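PDB 3NF4: acyl-CoA dehydrogenase from Mycobacterium thermoresistibile, which probably catalyses the FAD-dependent alpha,beta-dehydrogenation of acyl-CoA thioesters, giving the corresponding trans-2-enoyl-CoA products. Local coordinates for residues Ala132-Glu137 and Tyr176-Arg181; Gly250-Ala255 and Ser325-Thr330; Ala334-Thr339 and Arg359-Ala364. All coordinates share one frame; numbering follows the deposited sequence.

How the contacts relate
All three contacts are buried, but their chemistry follows their place in the fold. Contact 1, in the middle domain, is a parallel strand pair held by backbone hydrogen bonds, with the flavin on its outer side. Contacts 2 and 3 belong to the helical C-terminal domain and share helix 321-346, whose segments 325-330 and 334-339 meet different neighbours: a helix running in broadly the same direction in contact 2, a nearly antiparallel one in contact 3. Both helix pairs close through side-chain packing, to which contact 2 adds a buried lysine and contact 3 a pair of methionines. Both also border other subunits, contact 2 the third and contact 3 the second.

Contact 1 of 3, residues Ala132-Glu137 and Tyr176-Arg181; sequences AYSLSE and YTLFAR. With FAD (flavin-adenine dinucleotide), chain C.
The flavin-binding edge of the middle-domain sheet is built by Ala-132-Ser-134 running parallel to Tyr-176-Leu-178, with Tyr-133 level with Thr-177. The ladder alternates in the usual parallel way: Thr-177 N gives a nearly straight bond to Ala-132 O, and Ser-134 N returns one to Thr-177 O at 2.8 Å. Phe-179 N reaches Ser-134 O at a longer 3.2 Å, where the first strand gives way to a loop.

Phe-179 has the largest share of the side-chain packing. Leu-135 CD1 lies over one face of the Phe-179 ring, 3.4 Å from Phe-179 CD2, while Ser-134 O sits at the ring edge, close to its plane. That same ring turns its edge toward the face of Tyr-133 in an offset edge-to-face pair, planes at 65° and centroids 5.6 Å apart. With CG anti to its backbone N (chi1 -170°), the Tyr-133 ring also lies beside Thr-177 CG2. On the other face of the sheet, Ala-132 CB packs against Tyr-176 CD1.

The outer side of 132-137 reads the flavin pyrimidine. Tyr-133 O accepts from FAD N3, Ser-136 N donates to FAD O2 at 3.3 Å with a weak bond from Leu-135 N beside it, and Ser-136 OG donates to FAD N1 at 2.9 Å. Donors converging on N1 and O2 would be expected to stabilise negative charge on the reduced ring. Gln-344 of the second subunit is among the other residues that bond the cofactor. Backbone and serine groups from a middle-domain strand edge, bonded to the flavin pyrimidine, fit the FAD site of the acyl-CoA dehydrogenase fold.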
loop_
_atom_site.group_PDB
_atom_site.type_symbol
_atom_site.label_atom_id
_atom_site.label_comp_id
_atom_site.label_asym_id
_atom_site.label_seq_id
_atom_site.Cartn_x
_atom_site.Cartn_y
_atom_site.Cartn_z
ATOM N N ALA A 132 22.931 -29.418 -6.498
ATOM C CA ALA A 132 21.855 -29.067 -5.599
ATOM C C ALA A 132 22.437 -28.705 -4.233
ATOM O O ALA A 132 23.604 -29.026 -3.930
ATOM C CB ALA A 132 20.832 -30.189 -5.496
ATOM N N TYR A 133 21.622 -28.026 -3.432
ATOM C CA TYR A 133 22.050 -27.397 -2.193
ATOM C C TYR A 133 21.038 -27.826 -1.106
ATOM O O TYR A 133 19.824 -27.657 -1.302
ATOM C CB TYR A 133 22.043 -25.884 -2.422
ATOM C CG TYR A 133 22.670 -25.019 -1.347
ATOM C CD1 TYR A 133 24.037 -24.773 -1.334
ATOM C CD2 TYR A 133 21.880 -24.387 -0.381
ATOM C CE1 TYR A 133 24.627 -23.963 -0.359
ATOM C CE2 TYR A 133 22.459 -23.561 0.599
ATOM C CZ TYR A 133 23.837 -23.361 0.598
ATOM O OH TYR A 133 24.424 -22.558 1.547
ATOM N N SER A 134 21.538 -28.374 0.013
ATOM C CA SER A 134 20.697 -29.008 1.036
ATOM C C SER A 134 20.927 -28.543 2.475
ATOM O O SER A 134 21.893 -28.969 3.140
ATOM C CB SER A 134 20.850 -30.526 0.976
ATOM O OG SER A 134 19.933 -31.129 1.866
ATOM N N LEU A 135 20.012 -27.715 2.978
ATOM C CA LEU A 135 20.190 -27.088 4.285
ATOM C C LEU A 135 18.951 -27.224 5.173
ATOM O O LEU A 135 19.061 -27.609 6.339
ATOM C CB LEU A 135 20.628 -25.617 4.120
ATOM C CG LEU A 135 20.867 -24.707 5.333
ATOM C CD1 LEU A 135 22.276 -24.831 5.841
ATOM C CD2 LEU A 135 20.599 -23.238 5.013
ATOM N N SER A 136 17.782 -26.921 4.607
ATOM C CA SER A 136 16.509 -26.948 5.319
ATOM C C SER A 136 16.044 -28.341 5.806
ATOM O O SER A 136 16.258 -29.354 5.136
ATOM C CB SER A 136 15.415 -26.334 4.437
ATOM O OG SER A 136 15.729 -25.005 4.068
ATOM N N GLU A 137 15.391 -28.353 6.971
ATOM C CA GLU A 137 14.721 -29.538 7.527
ATOM C C GLU A 137 13.272 -29.145 7.862
ATOM O O GLU A 137 12.946 -27.960 7.848
ATOM C CB GLU A 137 15.474 -30.071 8.770
ATOM C CG GLU A 137 16.926 -30.462 8.468
ATOM C CD GLU A 137 17.737 -30.993 9.668
ATOM O OE1 GLU A 137 17.149 -31.482 10.673
ATOM O OE2 GLU A 137 18.991 -30.951 9.572
ATOM N N TYR A 176 25.505 -33.089 -4.309
ATOM C CA TYR A 176 24.727 -32.395 -3.302
ATOM C C TYR A 176 25.643 -31.712 -2.296
ATOM O O TYR A 176 26.551 -32.340 -1.754
ATOM C CB TYR A 176 23.780 -33.372 -2.576
ATOM C CG TYR A 176 22.715 -33.954 -3.476
ATOM C CD1 TYR A 176 21.455 -33.363 -3.579
ATOM C CD2 TYR A 176 22.976 -35.078 -4.262
ATOM C CE1 TYR A 176 20.480 -33.897 -4.424
ATOM C CE2 TYR A 176 22.011 -35.616 -5.118
ATOM C CZ TYR A 176 20.774 -35.024 -5.195
ATOM O OH TYR A 176 19.830 -35.556 -6.035
ATOM N N THR A 177 25.399 -30.433 -2.039
ATOM C CA THR A 177 26.059 -29.752 -0.947
ATOM C C THR A 177 25.200 -29.893 0.312
ATOM O O THR A 177 24.116 -29.310 0.389
ATOM C CB THR A 177 26.331 -28.278 -1.312
ATOM O OG1 THR A 177 27.322 -28.228 -2.345
ATOM C CG2 THR A 177 26.848 -27.502 -0.134
ATOM N N LEU A 178 25.706 -30.649 1.294
ATOM C CA LEU A 178 24.998 -31.002 2.530
ATOM C C LEU A 178 25.482 -30.254 3.781
ATOM O O LEU A 178 26.681 -29.982 3.921
ATOM C CB LEU A 178 25.153 -32.509 2.773
ATOM C CG LEU A 178 24.579 -33.161 4.042
ATOM C CD1 LEU A 178 23.022 -33.052 4.124
ATOM C CD2 LEU A 178 25.059 -34.615 4.170
ATOM N N PHE A 179 24.560 -29.959 4.702
ATOM C CA PHE A 179 24.911 -29.420 6.025
ATOM C C PHE A 179 24.400 -30.330 7.141
ATOM O O PHE A 179 23.196 -30.515 7.267
ATOM C CB PHE A 179 24.381 -27.988 6.197
ATOM C CG PHE A 179 25.021 -26.989 5.258
ATOM C CD1 PHE A 179 26.187 -26.316 5.624
ATOM C CD2 PHE A 179 24.475 -26.736 4.003
ATOM C CE1 PHE A 179 26.798 -25.398 4.748
ATOM C CE2 PHE A 179 25.072 -25.825 3.132
ATOM C CZ PHE A 179 26.236 -25.155 3.506
ATOM N N ALA A 180 25.309 -30.916 7.930
ATOM C CA ALA A 180 24.913 -31.822 9.037
ATOM C C ALA A 180 25.624 -31.557 10.362
ATOM O O ALA A 180 26.683 -30.931 10.387
ATOM C CB ALA A 180 25.065 -33.284 8.638
ATOM N N ARG A 181 25.020 -32.039 11.451
ATOM C CA ARG A 181 25.486 -31.760 12.816
ATOM C C ARG A 181 26.582 -32.715 13.325
ATOM O O ARG A 181 26.419 -33.930 13.307
ATOM C CB ARG A 181 24.301 -31.726 13.789
ATOM C CG ARG A 181 24.670 -31.273 15.206
ATOM C CD ARG A 181 23.460 -30.828 16.049
ATOM N NE ARG A 181 22.866 -29.549 15.627
ATOM C CZ ARG A 181 23.410 -28.343 15.817
ATOM N NH1 ARG A 181 24.596 -28.207 16.411
ATOM N NH2 ARG A 181 22.763 -27.259 15.398
HETATM P PA FAD C . 8.937 -21.059 8.804
HETATM O O1A FAD C . 10.358 -20.815 9.230
HETATM O O2A FAD C . 8.155 -22.097 9.565
HETATM O O5B FAD C . 8.122 -19.670 8.902
HETATM C C5B FAD C . 6.700 -19.564 8.854
HETATM C C4B FAD C . 6.295 -18.088 8.982
HETATM O O4B FAD C . 6.801 -17.484 10.192
HETATM C C3B FAD C . 6.833 -17.263 7.819
HETATM O O3B FAD C . 5.829 -16.339 7.407
HETATM C C2B FAD C . 8.004 -16.492 8.407
HETATM O O2B FAD C . 8.276 -15.274 7.677
HETATM C C1B FAD C . 7.594 -16.325 9.882
HETATM N N9A FAD C . 8.826 -16.223 10.704
HETATM C C8A FAD C . 9.732 -17.218 10.933
HETATM N N7A FAD C . 10.738 -16.725 11.689
HETATM C C5A FAD C . 10.458 -15.424 11.937
HETATM C C6A FAD C . 11.105 -14.420 12.652
HETATM N N6A FAD C . 12.284 -14.687 13.265
HETATM N N1A FAD C . 10.545 -13.175 12.724
HETATM C C2A FAD C . 9.378 -12.903 12.108
HETATM N N3A FAD C . 8.746 -13.857 11.403
HETATM C C4A FAD C . 9.258 -15.110 11.306
HETATM N N1 FAD C . 15.775 -24.947 1.125
HETATM C C2 FAD C . 17.074 -25.297 0.874
HETATM O O2 FAD C . 17.931 -25.295 1.796
HETATM N N3 FAD C . 17.461 -25.652 -0.380
HETATM C C4 FAD C . 16.576 -25.664 -1.411
HETATM O O4 FAD C . 16.977 -26.003 -2.554
HETATM C C4X FAD C . 15.236 -25.300 -1.176
HETATM N N5 FAD C . 14.328 -25.318 -2.189
HETATM C C5X FAD C . 13.033 -24.992 -1.932
HETATM C C6 FAD C . 12.100 -25.015 -2.970
HETATM C C7 FAD C . 10.764 -24.685 -2.737
HETATM C C7M FAD C . 9.788 -24.724 -3.889
HETATM C C8 FAD C . 10.376 -24.329 -1.440
HETATM C C8M FAD C . 8.965 -23.952 -1.069
HETATM C C9 FAD C . 11.314 -24.303 -0.411
HETATM C C9A FAD C . 12.643 -24.628 -0.632
HETATM N N10 FAD C . 13.537 -24.592 0.392
HETATM C C10 FAD C . 14.834 -24.944 0.135
HETATM C "C1'" FAD C . 13.112 -24.212 1.775
HETATM C "C2'" FAD C . 12.800 -22.705 1.974
HETATM O "O2'" FAD C . 14.025 -21.944 1.942
HETATM C "C3'" FAD C . 11.936 -22.437 3.241
HETATM O "O3'" FAD C . 10.644 -23.015 3.012
HETATM C "C4'" FAD C . 11.720 -20.966 3.666
HETATM O "O4'" FAD C . 12.955 -20.228 3.682
HETATM C "C5'" FAD C . 10.998 -20.725 5.018
HETATM O "O5'" FAD C . 11.113 -21.737 6.049
HETATM P P FAD C . 9.806 -22.560 6.553
HETATM O O1P FAD C . 9.088 -23.114 5.334
HETATM O O2P FAD C . 10.181 -23.530 7.639
HETATM O O3P FAD C . 8.900 -21.384 7.212
#

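Contact 2 of 3, residues Gly250-Ala255 and Ser325-Thr330; sequences GRLGIA and SIAKLT
Lys-328 has CG anti to its backbone N (chi1 -169°), which sets CG beside the carbonyl of Arg-251, where CB already lies; the bend at chi2 (-88°) then sends CD and the rest of the chain past that helix. Lys-328 CB and CG each come to 3.6 Å from Arg-251 O, and Lys-328 CB lies 4.1 Å from Arg-251 CB. Arg-251 leaves its helix with CG anti to the carbonyl carbon and runs extended from CG to NE, bringing the guanidinium beside Ser-325. Arg-251 NH1 lies 3.7 Å from Ser-325 OG, too far to count as a hydrogen bond; the hydroxyl bonds instead to Gln-377 OE1.

These residues lie on helices 247-274 and 321-346, two long members of the helical bundle that forms the C-terminal domain of acyl-CoA dehydrogenases. The short segments run in broadly the same direction, their axes inclined at 31° and 8.2 Å apart at the nearest point. Such a spacing suits the small residues between them. Ala-255 points CB at the other backbone, 3.8 Å from Ala-327 O, with its CB 4.3 Å from Ala-327 CB. Leu-252 starts out away from the partner helix but turns CD2 back to 4.2 Å from Ala-327 CB. Helix 289-315 packs against this alanine side of the contact, through Tyr-307 on Ala-255 and Thr-306 on Ala-327.

Farther along, Lys-328 CE passes Ile-254 CG2, and the side chain of Lys-328 is about 8 Å from the bound FAD. Its buried ammonium NZ is bonded to Met-367 O at the end of helix 357-367, to Gly-372 O, and to Asn-374 OD1 at the start of helix 374-383.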
loop_
_atom_site.group_PDB
_atom_site.type_symbol
_atom_site.label_atom_id
_atom_site.label_comp_id
_atom_site.label_asym_id
_atom_site.label_seq_id
_atom_site.Cartn_x
_atom_site.Cartn_y
_atom_site.Cartn_z
ATOM N N GLY A 250 22.928 -15.754 -3.186
ATOM C CA GLY A 250 21.644 -16.374 -3.473
ATOM C C GLY A 250 20.497 -15.372 -3.533
ATOM O O GLY A 250 19.593 -15.488 -4.380
ATOM N N ARG A 251 20.528 -14.391 -2.640
ATOM C CA ARG A 251 19.482 -13.391 -2.606
ATOM C C ARG A 251 19.451 -12.558 -3.919
ATOM O O ARG A 251 18.373 -12.265 -4.407
ATOM C CB ARG A 251 19.571 -12.533 -1.322
ATOM C CG ARG A 251 19.330 -13.329 -0.024
ATOM C CD ARG A 251 19.790 -12.583 1.266
ATOM N NE ARG A 251 19.242 -13.226 2.474
ATOM C CZ ARG A 251 19.666 -13.044 3.737
ATOM N NH1 ARG A 251 20.661 -12.219 4.013
ATOM N NH2 ARG A 251 19.076 -13.702 4.741
ATOM N N LEU A 252 20.611 -12.257 -4.525
ATOM C CA LEU A 252 20.684 -11.589 -5.867
ATOM C C LEU A 252 20.218 -12.434 -7.049
ATOM O O LEU A 252 19.502 -11.930 -7.925
ATOM C CB LEU A 252 22.095 -11.080 -6.199
ATOM C CG LEU A 252 22.707 -9.983 -5.360
ATOM C CD1 LEU A 252 24.091 -9.677 -5.887
ATOM C CD2 LEU A 252 21.823 -8.711 -5.363
ATOM N N GLY A 253 20.659 -13.693 -7.102
ATOM C CA GLY A 253 20.075 -14.668 -8.032
ATOM C C GLY A 253 18.550 -14.558 -8.125
ATOM O O GLY A 253 18.008 -14.278 -9.196
ATOM N N ILE A 254 17.857 -14.738 -7.000
ATOM C CA ILE A 254 16.394 -14.713 -6.953
ATOM C C ILE A 254 15.766 -13.337 -7.281
ATOM O O ILE A 254 14.685 -13.285 -7.898
ATOM C CB ILE A 254 15.876 -15.238 -5.582
ATOM C CG1 ILE A 254 16.236 -16.719 -5.426
ATOM C CG2 ILE A 254 14.367 -14.998 -5.407
ATOM C CD1 ILE A 254 15.830 -17.654 -6.580
ATOM N N ALA A 255 16.430 -12.249 -6.871
ATOM C CA ALA A 255 16.028 -10.908 -7.305
ATOM C C ALA A 255 15.993 -10.839 -8.824
ATOM O O ALA A 255 15.049 -10.308 -9.378
ATOM C CB ALA A 255 16.950 -9.843 -6.744
ATOM N N SER A 325 19.772 -7.758 0.436
ATOM C CA SER A 325 18.476 -7.982 1.101
ATOM C C SER A 325 17.360 -7.082 0.544
ATOM O O SER A 325 16.224 -7.526 0.317
ATOM C CB SER A 325 18.583 -7.776 2.622
ATOM O OG SER A 325 19.163 -8.929 3.189
ATOM N N ILE A 326 17.715 -5.816 0.346
ATOM C CA ILE A 326 16.814 -4.821 -0.218
ATOM C C ILE A 326 16.420 -5.255 -1.646
ATOM O O ILE A 326 15.229 -5.291 -1.982
ATOM C CB ILE A 326 17.472 -3.416 -0.145
ATOM C CG1 ILE A 326 17.479 -2.923 1.302
ATOM C CG2 ILE A 326 16.811 -2.417 -1.066
ATOM C CD1 ILE A 326 18.259 -1.592 1.496
ATOM N N ALA A 327 17.395 -5.629 -2.465
ATOM C CA ALA A 327 17.078 -6.097 -3.833
ATOM C C ALA A 327 16.074 -7.284 -3.891
ATOM O O ALA A 327 15.129 -7.275 -4.676
ATOM C CB ALA A 327 18.367 -6.429 -4.616
ATOM N N LYS A 328 16.268 -8.294 -3.041
ATOM C CA LYS A 328 15.415 -9.495 -3.031
ATOM C C LYS A 328 13.983 -9.171 -2.568
ATOM O O LYS A 328 13.021 -9.561 -3.220
ATOM C CB LYS A 328 16.087 -10.596 -2.185
ATOM C CG LYS A 328 15.445 -11.970 -2.290
ATOM C CD LYS A 328 14.311 -12.148 -1.273
ATOM C CE LYS A 328 13.731 -13.557 -1.366
ATOM N NZ LYS A 328 12.375 -13.637 -0.791
ATOM N N LEU A 329 13.851 -8.446 -1.452
ATOM C CA LEU A 329 12.554 -7.949 -0.959
ATOM C C LEU A 329 11.792 -7.136 -2.012
ATOM O O LEU A 329 10.612 -7.409 -2.292
ATOM C CB LEU A 329 12.746 -7.072 0.280
ATOM C CG LEU A 329 11.492 -6.333 0.775
ATOM C CD1 LEU A 329 10.569 -7.292 1.492
ATOM C CD2 LEU A 329 11.851 -5.221 1.711
ATOM N N THR A 330 12.465 -6.132 -2.576
ATOM C CA THR A 330 11.897 -5.220 -3.588
ATOM C C THR A 330 11.444 -5.981 -4.835
ATOM O O THR A 330 10.293 -5.860 -5.267
ATOM C CB THR A 330 12.995 -4.167 -3.950
ATOM O OG1 THR A 330 13.146 -3.271 -2.837
ATOM C CG2 THR A 330 12.679 -3.366 -5.218
#

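Contact 3 of 3, residues Ala334-Thr339 and Arg359-Ala364; sequences AAMKVT and RYMREA
Thr-339 sets its CB against the backbone of Met-361, 3.7 Å from Met-361 CA, while the methyl Thr-339 CG2 presses on Tyr-360 O at 3.6 Å. Thr-339 chi1 of 50° places OG1 between the backbone N and the carbonyl carbon, the crowded position, and the hydroxyl donates to Ala-335 O at 2.7 Å. That carbonyl also takes the helical bond from Thr-339 N, the two donors arriving from opposite faces of its plane. Thr-339 OG1, while bonded within its own helix, also touches Ala-364 CB at 3.6 Å.

The segments belong to helices 321-346 and 357-367 of the C-terminal helical domain, nearly antiparallel at 158°, with axes 8.7 Å apart. The methyl of Ala-364 lies between the helices, and Ala-364 CB also meets Ala-335 CB at 4.1 Å. Beside it, Met-336 bends at chi2 and chi3, passes SD by Ala-364, and brings its terminal methyl CE obliquely to Met-361 CG (3.9 Å). The same two methionines reach across the subunit boundary, Met-336 packing on Met-361 of the second subunit and Met-361 on Met-336 of that subunit. Nearby, Arg-362 O accepts a hydrogen bond from Tyr-351 OH of the second subunit.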
loop_
_atom_site.group_PDB
_atom_site.type_symbol
_atom_site.label_atom_id
_atom_site.label_comp_id
_atom_site.label_asym_id
_atom_site.label_seq_id
_atom_site.Cartn_x
_atom_site.Cartn_y
_atom_site.Cartn_z
ATOM N N ALA A 334 7.537 -6.834 -6.057
ATOM C CA ALA A 334 7.133 -6.370 -7.408
ATOM C C ALA A 334 6.548 -7.473 -8.300
ATOM O O ALA A 334 5.555 -7.228 -8.994
ATOM C CB ALA A 334 8.305 -5.653 -8.145
ATOM N N ALA A 335 7.152 -8.672 -8.297
ATOM C CA ALA A 335 6.597 -9.774 -9.094
ATOM C C ALA A 335 5.171 -10.143 -8.638
ATOM O O ALA A 335 4.281 -10.346 -9.468
ATOM C CB ALA A 335 7.532 -11.026 -9.124
ATOM N N MET A 336 4.943 -10.197 -7.328
ATOM C CA MET A 336 3.609 -10.522 -6.841
ATOM C C MET A 336 2.597 -9.455 -7.262
ATOM O O MET A 336 1.493 -9.785 -7.706
ATOM C CB MET A 336 3.580 -10.723 -5.322
ATOM C CG MET A 336 2.261 -11.351 -4.795
ATOM S SD MET A 336 2.183 -13.099 -5.293
ATOM C CE MET A 336 0.873 -13.010 -6.514
ATOM N N LYS A 337 2.973 -8.185 -7.164
ATOM C CA LYS A 337 2.059 -7.097 -7.588
ATOM C C LYS A 337 1.821 -7.014 -9.110
ATOM O O LYS A 337 0.687 -6.794 -9.539
ATOM C CB LYS A 337 2.568 -5.745 -7.060
ATOM C CG LYS A 337 1.662 -4.559 -7.324
ATOM C CD LYS A 337 2.479 -3.248 -7.413
ATOM C CE LYS A 337 1.601 -2.034 -7.848
ATOM N NZ LYS A 337 2.201 -0.705 -7.444
ATOM N N VAL A 338 2.880 -7.156 -9.917
ATOM C CA VAL A 338 2.767 -7.086 -11.392
ATOM C C VAL A 338 2.007 -8.292 -11.982
ATOM O O VAL A 338 1.203 -8.128 -12.893
ATOM C CB VAL A 338 4.170 -6.934 -12.055
ATOM C CG1 VAL A 338 4.127 -7.114 -13.538
ATOM C CG2 VAL A 338 4.839 -5.551 -11.664
ATOM N N THR A 339 2.237 -9.499 -11.459
ATOM C CA THR A 339 1.560 -10.683 -12.019
ATOM C C THR A 339 0.059 -10.656 -11.698
ATOM O O THR A 339 -0.761 -11.063 -12.550
ATOM C CB THR A 339 2.171 -12.005 -11.521
ATOM O OG1 THR A 339 2.281 -11.978 -10.089
ATOM C CG2 THR A 339 3.557 -12.270 -12.127
ATOM N N ARG A 359 -0.678 -18.652 -14.780
ATOM C CA ARG A 359 0.508 -19.382 -14.320
ATOM C C ARG A 359 1.556 -18.444 -13.657
ATOM O O ARG A 359 2.142 -18.791 -12.614
ATOM C CB ARG A 359 1.129 -20.182 -15.477
ATOM C CG ARG A 359 2.479 -20.843 -15.132
ATOM C CD ARG A 359 2.927 -21.963 -16.153
ATOM N NE ARG A 359 3.148 -21.474 -17.531
ATOM C CZ ARG A 359 4.275 -20.922 -17.987
ATOM N NH1 ARG A 359 5.345 -20.747 -17.210
ATOM N NH2 ARG A 359 4.347 -20.538 -19.255
ATOM N N TYR A 360 1.795 -17.273 -14.266
ATOM C CA TYR A 360 2.821 -16.331 -13.756
ATOM C C TYR A 360 2.489 -15.883 -12.327
ATOM O O TYR A 360 3.377 -15.839 -11.477
ATOM C CB TYR A 360 3.038 -15.119 -14.700
ATOM C CG TYR A 360 3.678 -15.445 -16.073
ATOM C CD1 TYR A 360 4.462 -16.592 -16.264
ATOM C CD2 TYR A 360 3.505 -14.591 -17.167
ATOM C CE1 TYR A 360 5.034 -16.888 -17.505
ATOM C CE2 TYR A 360 4.056 -14.874 -18.384
ATOM C CZ TYR A 360 4.832 -16.021 -18.550
ATOM O OH TYR A 360 5.400 -16.272 -19.777
ATOM N N MET A 361 1.213 -15.585 -12.073
ATOM C CA MET A 361 0.702 -15.300 -10.738
ATOM C C MET A 361 0.927 -16.404 -9.689
ATOM O O MET A 361 1.230 -16.111 -8.545
ATOM C CB MET A 361 -0.788 -14.926 -10.798
ATOM C CG MET A 361 -1.297 -14.374 -9.499
ATOM S SD MET A 361 -3.007 -13.788 -9.585
ATOM C CE MET A 361 -3.416 -13.718 -7.837
ATOM N N ARG A 362 0.753 -17.658 -10.075
ATOM C CA ARG A 362 1.019 -18.800 -9.195
ATOM C C ARG A 362 2.542 -18.982 -8.936
ATOM O O ARG A 362 2.949 -19.319 -7.822
ATOM C CB ARG A 362 0.390 -20.108 -9.761
ATOM C CG ARG A 362 -1.162 -20.095 -9.848
ATOM C CD ARG A 362 -1.723 -21.460 -10.295
ATOM N NE ARG A 362 -1.641 -21.693 -11.748
ATOM C CZ ARG A 362 -0.829 -22.568 -12.350
ATOM N NH1 ARG A 362 0.027 -23.310 -11.652
ATOM N NH2 ARG A 362 -0.844 -22.698 -13.678
ATOM N N GLU A 363 3.371 -18.707 -9.928
ATOM C CA GLU A 363 4.823 -18.792 -9.764
ATOM C C GLU A 363 5.408 -17.710 -8.856
ATOM O O GLU A 363 6.404 -17.947 -8.162
ATOM C CB GLU A 363 5.538 -18.764 -11.133
ATOM C CG GLU A 363 5.431 -20.087 -11.863
ATOM C CD GLU A 363 5.749 -20.062 -13.382
ATOM O OE1 GLU A 363 6.232 -19.048 -13.948
ATOM O OE2 GLU A 363 5.504 -21.116 -14.018
ATOM N N ALA A 364 4.791 -16.529 -8.823
ATOM C CA ALA A 364 5.396 -15.413 -8.085
ATOM C C ALA A 364 5.302 -15.562 -6.555
ATOM O O ALA A 364 6.187 -15.077 -5.835
ATOM C CB ALA A 364 4.803 -14.031 -8.555
#